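Local atomic coordinates of glycoside Hydrolase Family 43_12 (Metagenome, PDB entry 7JVH), a protein that probably hydrolyses glycosidic bonds in arabinose- or xylose-containing plant polysaccharides, acting as a family 43 glycoside hydrolase of a gut community. Residues Y74-S79 and Y122-H127; F80-G85 and R396-R401; V86-S91 and V98-V103; L94-Q99 and N369-D374; T107-P112 and S162-L167. All coordinates share one frame; numbering follows the deposited sequence.

Contact 1 of 5, residues Y74-S79 and Y122-H127; sequences YLVNSS and YAPAIH
Val76, Pro124 and Ile126 make a buried apolar contact, with no hydrogen bond between the two segments, at the seam between two neighbouring four-stranded sheets. The chains run in nearly opposite directions, but it is side chains that fill the space between them. Val76 CG2 points into the groove between two partners, 3.8 Å from Ile126 CB and 3.9 Å from Pro124 CB, and the Val76 and Ile126 side chains meet at about a right angle. Ile126 has CG1 anti to its backbone N (chi1 -167°) and an extended end, which carries CD1 along to Tyr74 CB at 3.9 Å. Such seams separate the blades of the five-bladed beta-propeller of family 43: strand 72-76 belongs to one blade, strand 120-129 opens the next. At the loop end the proline ring lies against a peptide group, with Pro124 CG 3.3 Å from Asn77 C and Pro124 CD 3.3 Å from Ser78 N. With an alanine here CG and CD would be missing, and the Asn77-Ser78 peptide would probably be left with a gap beside it. Ser78 CB packs on Tyr122 O at 3.5 Å, while Ser78 OG hydrogen-bonds to Asp63.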
# COMPACT_ATOMS: atom_id res chain seq x y z
N TYR A 74 6.77 3.51 -14.77
CA TYR A 74 7.07 3.26 -13.36
C TYR A 74 5.89 3.69 -12.50
O TYR A 74 5.30 4.74 -12.74
CB TYR A 74 8.36 3.97 -12.93
CG TYR A 74 9.58 3.52 -13.72
CD1 TYR A 74 9.91 4.14 -14.92
CD2 TYR A 74 10.40 2.50 -13.27
CE1 TYR A 74 11.02 3.74 -15.65
CE2 TYR A 74 11.51 2.10 -13.98
CZ TYR A 74 11.81 2.72 -15.18
OH TYR A 74 12.91 2.33 -15.89
N LEU A 75 5.54 2.86 -11.53
CA LEU A 75 4.35 3.05 -10.71
C LEU A 75 4.71 2.81 -9.26
O LEU A 75 5.40 1.83 -8.95
CB LEU A 75 3.25 2.08 -11.17
CG LEU A 75 2.03 1.86 -10.27
CD1 LEU A 75 0.99 2.96 -10.42
CD2 LEU A 75 1.45 0.47 -10.57
N VAL A 76 4.25 3.70 -8.38
CA VAL A 76 4.57 3.65 -6.96
C VAL A 76 3.34 3.92 -6.09
O VAL A 76 2.34 4.46 -6.57
CB VAL A 76 5.71 4.61 -6.60
CG1 VAL A 76 6.97 4.27 -7.37
CG2 VAL A 76 5.31 6.06 -6.86
N ASN A 77 3.45 3.52 -4.81
CA ASN A 77 2.36 3.53 -3.84
C ASN A 77 2.83 3.99 -2.44
O ASN A 77 4.01 3.89 -2.09
CB ASN A 77 1.77 2.12 -3.73
CG ASN A 77 1.29 1.58 -5.07
OD1 ASN A 77 1.99 0.81 -5.76
ND2 ASN A 77 0.08 1.98 -5.44
N SER A 78 1.88 4.48 -1.64
CA SER A 78 2.10 4.78 -0.24
C SER A 78 2.22 3.47 0.54
O SER A 78 1.76 2.44 0.08
CB SER A 78 0.96 5.64 0.33
OG SER A 78 -0.30 5.12 0.02
N SER A 79 2.87 3.53 1.71
CA SER A 79 3.18 2.35 2.51
C SER A 79 3.17 2.53 4.02
O SER A 79 3.30 1.55 4.76
CB SER A 79 4.52 1.77 2.07
OG SER A 79 5.54 2.75 2.02
N TYR A 122 3.01 8.83 3.31
CA TYR A 122 1.72 9.17 2.71
C TYR A 122 1.82 9.11 1.15
O TYR A 122 2.79 8.58 0.60
CB TYR A 122 1.24 10.53 3.23
CG TYR A 122 0.51 10.45 4.56
CD1 TYR A 122 0.87 9.49 5.54
CD2 TYR A 122 -0.53 11.32 4.87
CE1 TYR A 122 0.20 9.42 6.76
CE2 TYR A 122 -1.21 11.23 6.08
CZ TYR A 122 -0.83 10.27 7.02
OH TYR A 122 -1.52 10.18 8.20
N ALA A 123 0.79 9.64 0.47
CA ALA A 123 0.71 9.60 -0.99
C ALA A 123 2.03 9.92 -1.68
O ALA A 123 2.60 10.98 -1.47
CB ALA A 123 -0.37 10.54 -1.48
N PRO A 124 2.57 9.00 -2.49
CA PRO A 124 3.74 9.28 -3.32
C PRO A 124 3.36 9.94 -4.65
O PRO A 124 2.24 9.72 -5.14
CB PRO A 124 4.29 7.88 -3.58
CG PRO A 124 3.10 7.02 -3.62
CD PRO A 124 2.13 7.60 -2.62
N ALA A 125 4.28 10.74 -5.20
CA ALA A 125 4.21 11.21 -6.59
C ALA A 125 5.57 11.02 -7.27
O ALA A 125 6.54 11.67 -6.91
CB ALA A 125 3.76 12.66 -6.64
N ILE A 126 5.62 10.10 -8.24
CA ILE A 126 6.83 9.85 -9.04
C ILE A 126 6.76 10.66 -10.35
O ILE A 126 5.68 10.94 -10.84
CB ILE A 126 7.05 8.33 -9.29
CG1 ILE A 126 8.47 8.07 -9.83
CG2 ILE A 126 6.01 7.76 -10.25
CD1 ILE A 126 8.77 6.62 -10.09
N HIS A 127 7.91 11.06 -10.88
CA HIS A 127 7.99 11.93 -12.05
C HIS A 127 9.28 11.67 -12.79
O HIS A 127 10.27 11.30 -12.18
CB HIS A 127 7.99 13.40 -11.63
CG HIS A 127 6.75 13.81 -10.91
ND1 HIS A 127 5.65 14.29 -11.59
CD2 HIS A 127 6.44 13.89 -9.59
CE1 HIS A 127 4.70 14.59 -10.73
NE2 HIS A 127 5.15 14.38 -9.51

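Contact 2 of 5, residues F80-G85 and R396-R401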
# COMPACT_ATOMS: atom_id res chain seq x y z
N PHE A 80 3.08 3.78 4.49
CA PHE A 80 2.89 4.09 5.91
C PHE A 80 4.07 3.55 6.75
O PHE A 80 5.21 3.93 6.48
CB PHE A 80 1.45 3.67 6.29
CG PHE A 80 0.44 4.30 5.39
CD1 PHE A 80 -0.02 5.59 5.64
CD2 PHE A 80 0.02 3.67 4.24
CE1 PHE A 80 -0.91 6.21 4.79
CE2 PHE A 80 -0.87 4.32 3.37
CZ PHE A 80 -1.33 5.58 3.66
N ALA A 81 3.83 2.68 7.72
CA ALA A 81 4.90 2.20 8.61
C ALA A 81 5.67 0.95 8.17
O ALA A 81 6.51 0.43 8.91
CB ALA A 81 4.35 2.00 10.03
N MSE A 82 5.38 0.45 6.97
CA MSE A 82 6.02 -0.76 6.47
C MSE A 82 7.41 -0.40 5.97
O MSE A 82 7.64 0.73 5.53
CB MSE A 82 5.17 -1.39 5.35
CG MSE A 82 3.77 -1.80 5.78
SE MSE A 82 2.75 -2.47 4.22
CE MSE A 82 0.87 -2.84 4.66
N PHE A 83 8.35 -1.34 6.08
CA PHE A 83 9.70 -1.15 5.59
C PHE A 83 10.19 -2.38 4.84
O PHE A 83 10.05 -3.50 5.33
CB PHE A 83 10.68 -0.82 6.71
CG PHE A 83 12.03 -0.41 6.23
CD1 PHE A 83 12.29 0.92 5.90
CD2 PHE A 83 13.02 -1.35 6.04
CE1 PHE A 83 13.55 1.28 5.43
CE2 PHE A 83 14.27 -0.99 5.56
CZ PHE A 83 14.54 0.32 5.27
N PRO A 84 10.78 -2.24 3.62
CA PRO A 84 10.97 -0.95 2.96
C PRO A 84 9.66 -0.33 2.52
O PRO A 84 8.65 -1.02 2.47
CB PRO A 84 11.82 -1.31 1.76
CG PRO A 84 11.45 -2.73 1.47
CD PRO A 84 11.28 -3.36 2.80
N GLY A 85 9.69 0.97 2.22
CA GLY A 85 8.51 1.74 1.86
C GLY A 85 8.50 2.11 0.39
O GLY A 85 9.53 2.09 -0.26
N ARG A 396 7.98 -8.31 -2.24
CA ARG A 396 6.63 -8.26 -1.65
C ARG A 396 6.64 -8.38 -0.14
O ARG A 396 5.64 -8.06 0.51
CB ARG A 396 5.76 -9.40 -2.18
CG ARG A 396 5.02 -9.07 -3.45
CD ARG A 396 4.40 -10.34 -4.02
NE ARG A 396 5.42 -11.30 -4.43
CZ ARG A 396 5.20 -12.32 -5.24
NH1 ARG A 396 3.98 -12.59 -5.66
NH2 ARG A 396 6.20 -13.13 -5.55
N TRP A 397 7.76 -8.87 0.41
CA TRP A 397 7.91 -9.10 1.83
C TRP A 397 8.36 -7.83 2.54
O TRP A 397 9.36 -7.25 2.18
CB TRP A 397 8.90 -10.23 2.06
CG TRP A 397 8.34 -11.52 1.58
CD1 TRP A 397 8.63 -12.15 0.41
CD2 TRP A 397 7.36 -12.32 2.25
NE1 TRP A 397 7.89 -13.30 0.31
CE2 TRP A 397 7.10 -13.43 1.42
CE3 TRP A 397 6.66 -12.20 3.45
CZ2 TRP A 397 6.19 -14.42 1.77
CZ3 TRP A 397 5.75 -13.19 3.80
CH2 TRP A 397 5.53 -14.30 2.96
N VAL A 398 7.58 -7.42 3.54
CA VAL A 398 7.84 -6.23 4.33
C VAL A 398 7.92 -6.57 5.82
O VAL A 398 7.40 -7.60 6.26
CB VAL A 398 6.73 -5.17 4.13
CG1 VAL A 398 6.74 -4.66 2.68
CG2 VAL A 398 5.35 -5.71 4.51
N ALA A 399 8.59 -5.69 6.57
CA ALA A 399 8.64 -5.74 8.03
C ALA A 399 7.93 -4.49 8.53
O ALA A 399 7.79 -3.51 7.80
CB ALA A 399 10.07 -5.78 8.50
N MSE A 400 7.46 -4.53 9.78
CA MSE A 400 6.84 -3.39 10.43
C MSE A 400 7.90 -2.60 11.20
O MSE A 400 8.59 -3.17 12.03
CB MSE A 400 5.72 -3.84 11.38
CG MSE A 400 4.52 -4.44 10.67
SE MSE A 400 3.61 -3.13 9.54
CE MSE A 400 3.46 -1.50 10.64
N ARG A 401 8.02 -1.31 10.89
CA ARG A 401 8.77 -0.36 11.70
C ARG A 401 10.29 -0.58 11.77
O ARG A 401 10.94 -0.12 12.71
CB ARG A 401 8.18 -0.28 13.12
CG ARG A 401 6.70 0.06 13.15
CD ARG A 401 6.21 0.33 14.56
NE ARG A 401 4.93 1.02 14.55
CZ ARG A 401 3.73 0.44 14.65
NH1 ARG A 401 3.61 -0.88 14.76
NH2 ARG A 401 2.64 1.19 14.65
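Met82 and Met400, both modelled as selenomethionine, form the apolar centre, with Met82 CG 4.0 Å from Met400 SE. The Met400 chain is bent at both chi2 and chi3 (-64° and -46°), and these bends bring Met400 CE back to within 3.7 Å of Ala81 CB. Met82, by contrast, is extended beyond CG and leads away from the pairing, with Met82 SE 4.2 Å from Val398 CG2. Leu560 touches both methionines, and Phe435 touches Val398 and Met400, so strands of the C-terminal beta-sandwich cover this side. Phe83 and Ala399 carry their side chains to the other face. The backbones pair as a short antiparallel ladder in which Met82 and Met400 are a non-hydrogen-bonded pair and Phe83 and Ala399 a hydrogen-bonded one. Phe83 N donates to Ala399 O at 2.8 Å, and Ala399 N returns an almost straight bond to Phe83 O at 2.9 Å. Beyond them Arg401 N donates to Ala81 O at 3.0 Å. At the polar edge Met400 CE sits over one face of the Arg401 guanidinium, offset toward its rim; that group forms a salt bridge with Glu467 and a hydrogen bond to Cys115 O. All the hydrogen bonds between the segments are thus backbone ones, and their side chains add apolar packing, which is consistent with a close, largely apolar junction between propeller and sandwich.

Contact 3 of 5, residues V86-S91 and V98-V103; sequences VPIFHS and VQIGNV
Gln99 and Phe89 pack together across a beta hairpin, that of strands 85-91 and 98-102, which forms the outer half of a four-stranded propeller blade. Gln99 CB lies 3.6 Å from Phe89 CE2, and Gln99 CG next passes 3.8 Å from Ile88 O. With CG opposite the backbone N (chi1 -178°) and the chain extended through CD, Gln99 is carried obliquely past the ring, OE1 ending 3.8 Å from Phe89 CE2, with amide and ring planes 42° apart. Gln99 NE2 then comes over Pro87 CB at 3.2 Å. A beta bulge interrupts the pairing between Ile88-Gly101 and Phe89-Gln99, leaving Ile100 as the extra residue; its N still donates to Ile88 O. On the side away from Gln99, Ile100 CG1 meets Ile88 CG2 at 3.7 Å, and Ile100 CG2 meets His90 CB at 3.6 Å. Just past the bulge Gly101 O takes two donors from opposite faces of its plane: Ile88 N at 3.0 Å and Gln99 NE2 at 3.1 Å, the latter with an N-H...O angle of 165°.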
# COMPACT_ATOMS: atom_id res chain seq x y z
N VAL A 86 7.30 2.44 -0.10
CA VAL A 86 7.05 2.86 -1.49
C VAL A 86 7.53 1.81 -2.49
O VAL A 86 8.62 1.93 -3.05
CB VAL A 86 7.69 4.24 -1.79
CG1 VAL A 86 7.29 4.75 -3.19
CG2 VAL A 86 7.30 5.23 -0.71
N PRO A 87 6.73 0.76 -2.76
CA PRO A 87 7.12 -0.26 -3.73
C PRO A 87 7.05 0.36 -5.11
O PRO A 87 6.18 1.22 -5.33
CB PRO A 87 6.07 -1.35 -3.55
CG PRO A 87 4.88 -0.63 -3.00
CD PRO A 87 5.39 0.52 -2.18
N ILE A 88 7.96 -0.03 -6.00
CA ILE A 88 8.02 0.52 -7.35
C ILE A 88 7.95 -0.59 -8.41
O ILE A 88 8.73 -1.55 -8.38
CB ILE A 88 9.25 1.45 -7.52
CG1 ILE A 88 9.32 1.98 -8.96
CG2 ILE A 88 10.54 0.75 -7.10
CD1 ILE A 88 10.19 3.22 -9.10
N PHE A 89 6.98 -0.46 -9.32
CA PHE A 89 6.71 -1.44 -10.37
C PHE A 89 7.08 -0.87 -11.73
O PHE A 89 6.89 0.31 -11.98
CB PHE A 89 5.24 -1.85 -10.34
CG PHE A 89 4.80 -2.44 -9.02
CD1 PHE A 89 4.31 -1.61 -8.02
CD2 PHE A 89 4.89 -3.80 -8.78
CE1 PHE A 89 3.89 -2.14 -6.80
CE2 PHE A 89 4.50 -4.34 -7.56
CZ PHE A 89 4.00 -3.50 -6.57
N HIS A 90 7.64 -1.73 -12.59
CA HIS A 90 8.01 -1.38 -13.97
C HIS A 90 7.21 -2.20 -14.98
O HIS A 90 6.95 -3.37 -14.76
CB HIS A 90 9.52 -1.55 -14.18
CG HIS A 90 9.95 -1.61 -15.61
ND1 HIS A 90 10.10 -2.80 -16.29
CD2 HIS A 90 10.27 -0.63 -16.49
CE1 HIS A 90 10.49 -2.55 -17.54
NE2 HIS A 90 10.61 -1.24 -17.68
N SER A 91 6.82 -1.56 -16.09
CA SER A 91 6.04 -2.18 -17.17
C SER A 91 6.22 -1.43 -18.49
O SER A 91 6.35 -0.20 -18.51
CB SER A 91 4.56 -2.23 -16.79
OG SER A 91 3.74 -2.70 -17.85
N VAL A 98 6.46 -5.77 -13.17
CA VAL A 98 7.53 -6.37 -12.37
C VAL A 98 7.88 -5.36 -11.26
O VAL A 98 8.15 -4.19 -11.55
CB VAL A 98 8.78 -6.67 -13.23
CG1 VAL A 98 9.91 -7.26 -12.39
CG2 VAL A 98 8.44 -7.60 -14.37
N GLN A 99 7.86 -5.81 -10.00
CA GLN A 99 8.36 -5.02 -8.89
C GLN A 99 9.88 -5.01 -8.97
O GLN A 99 10.51 -6.06 -8.88
CB GLN A 99 7.90 -5.55 -7.52
CG GLN A 99 8.38 -4.69 -6.36
CD GLN A 99 7.59 -4.85 -5.06
OE1 GLN A 99 6.81 -5.76 -4.90
NE2 GLN A 99 7.83 -3.94 -4.11
N ILE A 100 10.45 -3.81 -9.18
CA ILE A 100 11.90 -3.63 -9.31
C ILE A 100 12.56 -3.26 -7.98
O ILE A 100 13.79 -3.22 -7.89
CB ILE A 100 12.26 -2.59 -10.40
CG1 ILE A 100 11.77 -1.19 -10.02
CG2 ILE A 100 11.68 -3.02 -11.74
CD1 ILE A 100 12.17 -0.12 -11.02
N GLY A 101 11.74 -3.00 -6.96
CA GLY A 101 12.21 -2.78 -5.61
C GLY A 101 11.25 -1.93 -4.81
O GLY A 101 10.03 -1.93 -5.04
N ASN A 102 11.81 -1.21 -3.84
CA ASN A 102 11.08 -0.26 -3.02
C ASN A 102 11.96 0.99 -2.94
O ASN A 102 13.14 0.88 -2.61
CB ASN A 102 10.80 -0.85 -1.63
CG ASN A 102 9.93 -2.10 -1.68
OD1 ASN A 102 8.72 -2.02 -1.48
ND2 ASN A 102 10.54 -3.26 -1.95
N VAL A 103 11.39 2.16 -3.26
CA VAL A 103 12.18 3.39 -3.44
C VAL A 103 12.89 3.80 -2.15
O VAL A 103 14.07 4.18 -2.19
CB VAL A 103 11.33 4.56 -4.01
CG1 VAL A 103 12.14 5.85 -4.06
CG2 VAL A 103 10.81 4.20 -5.39

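Contact 4 of 5, residues L94-Q99 and N369-D374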
# COMPACT_ATOMS: atom_id res chain seq x y z
N LEU A 94 1.65 -1.52 -19.39
CA LEU A 94 0.70 -1.10 -18.31
C LEU A 94 -0.18 -2.23 -17.78
O LEU A 94 -1.07 -1.93 -17.00
CB LEU A 94 -0.20 0.08 -18.70
CG LEU A 94 0.49 1.35 -19.20
CD1 LEU A 94 -0.55 2.28 -19.77
CD2 LEU A 94 1.23 2.03 -18.07
N ILE A 95 0.04 -3.47 -18.21
CA ILE A 95 -0.74 -4.64 -17.71
C ILE A 95 0.20 -5.60 -16.99
O ILE A 95 -0.16 -6.11 -15.95
CB ILE A 95 -1.45 -5.35 -18.86
CG1 ILE A 95 -2.25 -4.37 -19.71
CG2 ILE A 95 -2.32 -6.47 -18.33
CD1 ILE A 95 -3.70 -4.34 -19.38
N ASN A 96 1.36 -5.85 -17.57
CA ASN A 96 2.32 -6.79 -16.97
C ASN A 96 3.38 -6.00 -16.21
O ASN A 96 4.19 -5.34 -16.83
CB ASN A 96 2.88 -7.74 -18.03
CG ASN A 96 1.77 -8.37 -18.83
OD1 ASN A 96 1.12 -9.30 -18.38
ND2 ASN A 96 1.51 -7.83 -20.01
N TRP A 97 3.34 -6.12 -14.89
CA TRP A 97 4.26 -5.35 -14.03
C TRP A 97 5.23 -6.25 -13.28
O TRP A 97 4.86 -7.34 -12.87
CB TRP A 97 3.42 -4.57 -13.03
CG TRP A 97 2.49 -3.57 -13.64
CD1 TRP A 97 1.21 -3.77 -14.02
CD2 TRP A 97 2.77 -2.19 -13.86
NE1 TRP A 97 0.67 -2.61 -14.48
CE2 TRP A 97 1.61 -1.62 -14.40
CE3 TRP A 97 3.89 -1.39 -13.66
CZ2 TRP A 97 1.54 -0.28 -14.75
CZ3 TRP A 97 3.82 -0.06 -14.01
CH2 TRP A 97 2.66 0.48 -14.54
N VAL A 98 6.46 -5.77 -13.17
CA VAL A 98 7.53 -6.37 -12.37
C VAL A 98 7.88 -5.36 -11.26
O VAL A 98 8.15 -4.19 -11.55
CB VAL A 98 8.78 -6.67 -13.23
CG1 VAL A 98 9.91 -7.26 -12.39
CG2 VAL A 98 8.44 -7.60 -14.37
N GLN A 99 7.86 -5.81 -10.00
CA GLN A 99 8.36 -5.02 -8.89
C GLN A 99 9.88 -5.01 -8.97
O GLN A 99 10.51 -6.06 -8.88
CB GLN A 99 7.90 -5.55 -7.52
CG GLN A 99 8.38 -4.69 -6.36
CD GLN A 99 7.59 -4.85 -5.06
OE1 GLN A 99 6.81 -5.76 -4.90
NE2 GLN A 99 7.83 -3.94 -4.11
N ASN A 369 -1.94 -11.08 -21.60
CA ASN A 369 -1.95 -11.16 -20.12
C ASN A 369 -0.93 -12.17 -19.61
O ASN A 369 -1.18 -13.36 -19.71
CB ASN A 369 -3.36 -11.51 -19.67
CG ASN A 369 -3.63 -11.13 -18.24
OD1 ASN A 369 -2.81 -11.40 -17.37
ND2 ASN A 369 -4.76 -10.52 -17.99
N LYS A 370 0.18 -11.68 -19.07
CA LYS A 370 1.23 -12.51 -18.49
C LYS A 370 1.29 -12.36 -16.96
O LYS A 370 2.27 -12.73 -16.34
CB LYS A 370 2.57 -12.18 -19.14
CG LYS A 370 2.57 -12.43 -20.63
CD LYS A 370 3.91 -12.14 -21.30
CE LYS A 370 4.19 -10.64 -21.43
NZ LYS A 370 5.29 -10.38 -22.40
N THR A 371 0.22 -11.83 -16.36
CA THR A 371 0.17 -11.62 -14.92
C THR A 371 0.37 -12.97 -14.22
O THR A 371 -0.17 -13.98 -14.64
CB THR A 371 -1.16 -10.99 -14.45
OG1 THR A 371 -2.26 -11.82 -14.84
CG2 THR A 371 -1.33 -9.59 -15.07
N GLY A 372 1.26 -13.00 -13.24
CA GLY A 372 1.53 -14.24 -12.50
C GLY A 372 2.47 -15.15 -13.26
O GLY A 372 2.97 -16.10 -12.67
N LYS A 373 2.71 -14.85 -14.53
CA LYS A 373 3.62 -15.71 -15.33
C LYS A 373 4.99 -15.06 -15.34
O LYS A 373 5.05 -13.85 -15.28
CB LYS A 373 3.09 -15.90 -16.76
CG LYS A 373 1.95 -16.89 -16.93
CD LYS A 373 1.72 -17.79 -15.74
CE LYS A 373 0.34 -18.39 -15.70
NZ LYS A 373 -0.53 -17.71 -14.71
N ASP A 374 6.04 -15.87 -15.43
CA ASP A 374 7.45 -15.40 -15.42
C ASP A 374 7.69 -14.61 -14.14
O ASP A 374 7.27 -15.06 -13.06
CB ASP A 374 7.82 -14.64 -16.69
CG ASP A 374 8.07 -15.55 -17.88
OD1 ASP A 374 7.10 -16.12 -18.40
OD2 ASP A 374 9.25 -15.69 -18.26
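Asn96 and Lys370 cross at about a right angle where a hairpin turn of the propeller meets a loop shaped by an Asx turn at Asn369 and a type II beta turn from Lys370 to Lys373. The Asn96 side chain points toward the loop with CG anti to its carbonyl carbon (chi1 -50°), presenting OD1 to the backbone there. Asn96 OD1 accepts from Lys370 N at 2.7 Å, in a somewhat bent bond (148°) whose donor is tilted 27° from the carbonyl plane. Lys370 CB passes across the same oxygen, 3.3 Å from Asn96 OD1. The other branch of the amide, ND2, donates to Glu368 O, so both ends of the group are used and its rotation about chi2 is fixed. Asp93 OD1 receives the backbone N of Ile95 and of Asn96, bracing the turn from which the asparagine projects. Thr371 meets the hairpin through its methyl group, CG2 lying 3.8 Å from Ile95 O, while its hydroxyl faces back into its own loop. The loop, between strands 360-362 and 383-386, is tied to the first blade partly through this asparagine amide; backbone bonding between Trp97 and Phe377 adds a second link. Asn369 closes its own turn with a doubly used oxygen: Asn369 OD1 accepts from Thr371 N at 3.2 Å and from Thr371 OG1 at 2.6 Å, both donors lying in its carbonyl plane.

Contact 5 of 5, residues T107-P112 and S162-L167; sequences TSQLDP and SDPFNL
Asp163 OD1 is gripped by two groups: Ser108 OG donates to it at 2.6 Å, and Arg106 NH2 forms a salt bridge with the same oxygen. The serine meets Asp163 OD1 on its syn side, 29° out of the carboxylate plane. Beside this pair Gln109 crosses Asp163 at about a right angle, its CG 3.7 Å from Asp163 OD1, and runs on extended beyond CG. Its amide ends at the carbonyl of Ser162, where Gln109 NE2 donates to Ser162 O at 2.9 Å in a fairly straight bond (163°). The acceptor lies in the glutamine's amide plane, but the donor stands above the plane of the Ser162 carbonyl, 45° out of it. Gln109 OE1 accepts from Arg106 N, so the side chain braces its own loop as well as bridging to the other segment. With a leucine in its place, Ser162 O and Arg106 N would probably each be left without this partner. Pro164 completes the contact by packing its ring along the loop backbone: Pro164 CD is 3.4 Å from Ser108 O, and Pro164 CG is 3.8 Å from Gln109 CA. The arrangement is that of a propeller's inter-blade connection, in which the loop leaving the outer strand 98-102 for the inner strand 120-129 is fastened, on its way, to the chain entering strand 165-166, the outer edge of the next blade.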
# COMPACT_ATOMS: atom_id res chain seq x y z
N THR A 107 17.63 2.90 5.79
CA THR A 107 17.24 3.55 7.03
C THR A 107 17.50 5.05 7.01
O THR A 107 16.81 5.80 7.67
CB THR A 107 17.93 2.86 8.23
OG1 THR A 107 17.44 1.52 8.31
CG2 THR A 107 17.63 3.57 9.55
N SER A 108 18.48 5.48 6.20
CA SER A 108 18.77 6.90 5.98
C SER A 108 17.67 7.65 5.21
O SER A 108 17.64 8.87 5.20
CB SER A 108 20.10 7.07 5.26
OG SER A 108 20.07 6.42 4.00
N GLN A 109 16.80 6.90 4.53
CA GLN A 109 15.65 7.46 3.82
C GLN A 109 14.37 7.38 4.65
O GLN A 109 13.47 8.21 4.50
CB GLN A 109 15.43 6.70 2.50
CG GLN A 109 16.56 6.83 1.49
CD GLN A 109 16.45 5.79 0.37
OE1 GLN A 109 16.25 4.59 0.63
NE2 GLN A 109 16.60 6.24 -0.88
N LEU A 110 14.30 6.36 5.52
CA LEU A 110 13.09 6.01 6.26
C LEU A 110 13.44 5.11 7.44
O LEU A 110 14.00 4.03 7.26
CB LEU A 110 12.11 5.29 5.32
CG LEU A 110 10.85 4.61 5.87
CD1 LEU A 110 9.88 5.60 6.50
CD2 LEU A 110 10.16 3.86 4.75
N ASP A 111 13.10 5.58 8.64
CA ASP A 111 13.42 4.90 9.89
C ASP A 111 12.17 4.89 10.76
O ASP A 111 12.00 5.75 11.63
CB ASP A 111 14.57 5.64 10.59
CG ASP A 111 14.92 5.05 11.94
OD1 ASP A 111 14.44 3.96 12.27
OD2 ASP A 111 15.70 5.68 12.69
N PRO A 112 11.25 3.92 10.55
CA PRO A 112 9.93 3.96 11.18
C PRO A 112 9.84 3.25 12.54
O PRO A 112 8.75 2.85 12.94
CB PRO A 112 9.05 3.26 10.14
CG PRO A 112 9.98 2.32 9.40
CD PRO A 112 11.40 2.76 9.66
N SER A 162 18.52 8.53 -4.04
CA SER A 162 19.29 9.34 -3.10
C SER A 162 18.66 9.36 -1.72
O SER A 162 17.56 8.87 -1.51
CB SER A 162 19.38 10.78 -3.61
OG SER A 162 18.12 11.44 -3.50
N ASP A 163 19.39 9.95 -0.77
CA ASP A 163 18.84 10.28 0.54
C ASP A 163 17.88 11.46 0.38
O ASP A 163 17.92 12.16 -0.63
CB ASP A 163 19.96 10.59 1.54
CG ASP A 163 20.59 9.33 2.13
OD1 ASP A 163 19.96 8.26 2.10
OD2 ASP A 163 21.73 9.39 2.62
N PRO A 164 16.96 11.69 1.34
CA PRO A 164 15.92 12.70 1.17
C PRO A 164 16.45 14.14 1.11
O PRO A 164 17.48 14.44 1.70
CB PRO A 164 15.03 12.51 2.41
CG PRO A 164 15.43 11.21 3.02
CD PRO A 164 16.86 10.97 2.62
N PHE A 165 15.74 15.00 0.38
CA PHE A 165 15.90 16.44 0.44
C PHE A 165 14.67 16.92 1.20
O PHE A 165 13.54 16.70 0.75
CB PHE A 165 15.90 17.06 -0.98
CG PHE A 165 17.15 16.77 -1.76
CD1 PHE A 165 17.25 15.61 -2.53
CD2 PHE A 165 18.22 17.64 -1.72
CE1 PHE A 165 18.40 15.35 -3.26
CE2 PHE A 165 19.38 17.37 -2.44
CZ PHE A 165 19.47 16.23 -3.21
N ASN A 166 14.87 17.54 2.35
CA ASN A 166 13.76 18.05 3.18
C ASN A 166 13.19 19.30 2.52
O ASN A 166 13.95 20.23 2.21
CB ASN A 166 14.22 18.34 4.61
CG ASN A 166 14.23 17.10 5.52
OD1 ASN A 166 13.31 16.30 5.46
ND2 ASN A 166 15.29 16.91 6.32
N LEU A 167 11.87 19.33 2.31
CA LEU A 167 11.19 20.45 1.68
C LEU A 167 10.39 21.26 2.71
O LEU A 167 9.74 20.70 3.59
CB LEU A 167 10.28 19.96 0.56
CG LEU A 167 10.93 18.99 -0.42
CD1 LEU A 167 9.88 18.38 -1.33
CD2 LEU A 167 12.02 19.67 -1.24

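How the contacts relate
Contacts 1, 2, 3 and 4 open one after another between residues 74 and 99. Contact 3 closes first, at 98-103, as a hairpin, and lies within the larger loops of contacts 1 and 2; contact 4 starts in its turn and runs into its closing strand, sharing Val98 and Gln99. Contact 5 opens at 107-112, before contact 1 closes at 122-127, so these two cross, and together they join the first propeller blade and its exit loop to the second blade. Contact 5 closes at 162-167. Contact 4 follows at 369-374 and contact 2 at 396-401, both spanning contact 5 and both crossed by contact 1. Contact 2 also encloses contact 4 and reaches the C-terminal sandwich.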